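Local coordinates for thioredoxin family protein (Streptococcus pneumoniae, PDB 2YP6), which probably acts as a surface-exposed thioredoxin-fold lipoprotein oxidoreductase that helps the pneumococcus resist extracellular oxidative stress, at residues A[73-78]-A[104-109]. Numbering follows the deposited sequence.
Sequences YLKFWA and ILTVIA
Trp77 holds CG between its backbone N and carbonyl carbon (chi1 68°), which brings the indole against the side chains of Thr106 and Ile108. Thr106 places OG1 likewise between N and the carbonyl carbon (chi1 81°), where it meets the indole edge. Trp77 NE1 donates to Thr106 OG1 at 2.9 Å, with the hydroxyl tilted 18° from the ring plane. This bond helps fix the rotation of the indole. Thr106 OG1 also hydrogen-bonds Pro134 O, so the buried hydroxyl has two partners. Ile108 CG2 lies over one face of the Trp77 indole, a CH-pi contact 3.6 Å from the centroid of its five-membered ring.

Leu74, Phe76 and Val107 pack on the other side of the sheet. Leu74 CD1 touches Val107 CG2 at 3.7 Å. The Phe76 ring lies alongside Val107, its CD2 3.8 Å from Val107 CB, and Val107 CG2 sits over one face toward the rim.

The two strands are parallel and in register, Tyr73 beside Ile104 through Phe76 beside Val107. Leu105 N donates to Tyr73 O, Lys75 N to Leu105 O, Val107 N to Lys75 O and Trp77 N to Val107 O. Beyond the last of these, one water bridges Trp77 O (3.0 Å) and Ala109 N (2.9 Å).

These are central strands of the thioredoxin fold, and the segment 73-78 runs toward the Cys81-Cys84 disulfide. Strand 154-158 flanks 71-76, and strand 135-137 flanks 102-108. Helix 88-96 packs on Tyr73, Ile104 and Thr106, while helix 120-127 packs on Trp77 and Ile108.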
loop_
_atom_site.group_PDB
_atom_site.type_symbol
_atom_site.label_atom_id
_atom_site.label_comp_id
_atom_site.label_asym_id
_atom_site.label_seq_id
_atom_site.Cartn_x
_atom_site.Cartn_y
_atom_site.Cartn_z
ATOM N N TYR A 73 1.434 3.220 5.886
ATOM C CA TYR A 73 0.431 2.159 5.670
ATOM C C TYR A 73 0.674 1.658 4.255
ATOM O O TYR A 73 0.436 2.392 3.292
ATOM C CB TYR A 73 -0.927 2.792 5.833
ATOM C CG TYR A 73 -2.187 1.939 5.686
ATOM C CD1 TYR A 73 -2.463 1.205 4.533
ATOM C CD2 TYR A 73 -3.148 1.959 6.675
ATOM C CE1 TYR A 73 -3.649 0.488 4.407
ATOM C CE2 TYR A 73 -4.333 1.240 6.559
ATOM C CZ TYR A 73 -4.578 0.506 5.410
ATOM O OH TYR A 73 -5.785 -0.188 5.284
ATOM N N LEU A 74 1.228 0.445 4.126
ATOM C CA LEU A 74 1.642 -0.065 2.810
ATOM C C LEU A 74 0.771 -1.240 2.447
ATOM O O LEU A 74 0.843 -2.261 3.115
ATOM C CB LEU A 74 3.113 -0.482 2.836
ATOM C CG LEU A 74 3.706 -0.972 1.524
ATOM C CD1 LEU A 74 3.758 0.115 0.475
ATOM C CD2 LEU A 74 5.119 -1.525 1.776
ATOM N N LYS A 75 -0.061 -1.077 1.420
ATOM C CA LYS A 75 -1.026 -2.105 1.034
ATOM C C LYS A 75 -0.693 -2.691 -0.316
ATOM O O LYS A 75 -0.569 -1.967 -1.306
ATOM C CB LYS A 75 -2.432 -1.527 0.978
ATOM C CG LYS A 75 -3.502 -2.508 0.639
ATOM C CD LYS A 75 -4.835 -1.781 0.365
ATOM C CE LYS A 75 -5.986 -2.729 0.272
ATOM N NZ LYS A 75 -6.467 -3.190 1.610
ATOM N N PHE A 76 -0.570 -4.010 -0.346
ATOM C CA PHE A 76 -0.366 -4.747 -1.580
ATOM C C PHE A 76 -1.704 -5.300 -2.020
ATOM O O PHE A 76 -2.404 -5.918 -1.220
ATOM C CB PHE A 76 0.646 -5.891 -1.365
ATOM C CG PHE A 76 2.054 -5.411 -1.115
ATOM C CD1 PHE A 76 2.456 -5.014 0.163
ATOM C CD2 PHE A 76 2.962 -5.314 -2.148
ATOM C CE1 PHE A 76 3.702 -4.566 0.392
ATOM C CE2 PHE A 76 4.224 -4.864 -1.925
ATOM C CZ PHE A 76 4.611 -4.479 -0.650
ATOM N N TRP A 77 -2.054 -5.089 -3.277
ATOM C CA TRP A 77 -3.363 -5.480 -3.767
ATOM C C TRP A 77 -3.391 -5.734 -5.272
ATOM O O TRP A 77 -2.385 -5.622 -5.946
ATOM C CB TRP A 77 -4.404 -4.438 -3.376
ATOM C CG TRP A 77 -4.293 -3.075 -4.042
ATOM C CD1 TRP A 77 -3.323 -2.145 -3.862
ATOM C CD2 TRP A 77 -5.228 -2.505 -4.979
ATOM N NE1 TRP A 77 -3.580 -1.024 -4.636
ATOM C CE2 TRP A 77 -4.752 -1.221 -5.319
ATOM C CE3 TRP A 77 -6.420 -2.957 -5.547
ATOM C CZ2 TRP A 77 -5.427 -0.392 -6.217
ATOM C CZ3 TRP A 77 -7.091 -2.124 -6.427
ATOM C CH2 TRP A 77 -6.597 -0.857 -6.751
ATOM N N ALA A 78 -4.561 -6.107 -5.773
ATOM C CA ALA A 78 -4.755 -6.338 -7.207
ATOM C C ALA A 78 -6.200 -6.043 -7.571
ATOM O O ALA A 78 -7.111 -6.283 -6.765
ATOM C CB ALA A 78 -4.404 -7.765 -7.564
ATOM N N ILE A 104 -0.175 6.895 3.383
ATOM C CA ILE A 104 -0.714 5.723 2.714
ATOM C C ILE A 104 -0.074 5.513 1.333
ATOM O O ILE A 104 -0.026 6.444 0.505
ATOM C CB ILE A 104 -2.248 5.847 2.535
ATOM C CG1 ILE A 104 -2.917 5.953 3.900
ATOM C CG2 ILE A 104 -2.764 4.700 1.730
ATOM C CD1 ILE A 104 -4.277 6.630 3.880
ATOM N N LEU A 105 0.396 4.287 1.096
ATOM C CA LEU A 105 0.945 3.875 -0.196
ATOM C C LEU A 105 0.373 2.517 -0.521
ATOM O O LEU A 105 0.281 1.646 0.357
ATOM C CB LEU A 105 2.468 3.718 -0.172
ATOM C CG LEU A 105 3.316 4.951 0.099
ATOM C CD1 LEU A 105 4.795 4.565 0.164
ATOM C CD2 LEU A 105 3.075 6.008 -0.945
ATOM N N THR A 106 -0.032 2.331 -1.770
ATOM C CA THR A 106 -0.490 1.018 -2.199
ATOM C C THR A 106 0.339 0.593 -3.390
ATOM O O THR A 106 0.852 1.444 -4.101
ATOM C CB THR A 106 -1.994 0.964 -2.513
ATOM O OG1 THR A 106 -2.245 1.468 -3.835
ATOM C CG2 THR A 106 -2.794 1.749 -1.468
ATOM N N VAL A 107 0.452 -0.723 -3.579
ATOM C CA VAL A 107 1.277 -1.321 -4.613
ATOM C C VAL A 107 0.492 -2.386 -5.387
ATOM O O VAL A 107 -0.142 -3.269 -4.786
ATOM C CB VAL A 107 2.537 -1.982 -4.007
ATOM C CG1 VAL A 107 3.508 -2.426 -5.134
ATOM C CG2 VAL A 107 3.236 -1.050 -2.993
ATOM N N ILE A 108 0.528 -2.280 -6.712
ATOM C CA ILE A 108 0.027 -3.330 -7.598
ATOM C C ILE A 108 1.189 -3.791 -8.474
ATOM O O ILE A 108 2.235 -3.159 -8.526
ATOM C CB ILE A 108 -1.150 -2.867 -8.484
ATOM C CG1 ILE A 108 -0.699 -1.783 -9.439
ATOM C CG2 ILE A 108 -2.306 -2.366 -7.647
ATOM C CD1 ILE A 108 -1.655 -1.474 -10.589
ATOM N N ALA A 109 0.989 -4.902 -9.165
ATOM C CA ALA A 109 1.978 -5.455 -10.070
ATOM C C ALA A 109 1.359 -5.461 -11.457
ATOM O O ALA A 109 0.756 -6.468 -11.875
ATOM C CB ALA A 109 2.344 -6.850 -9.640
HETATM O O HOH W 1 -1.554 -6.308 -8.707
#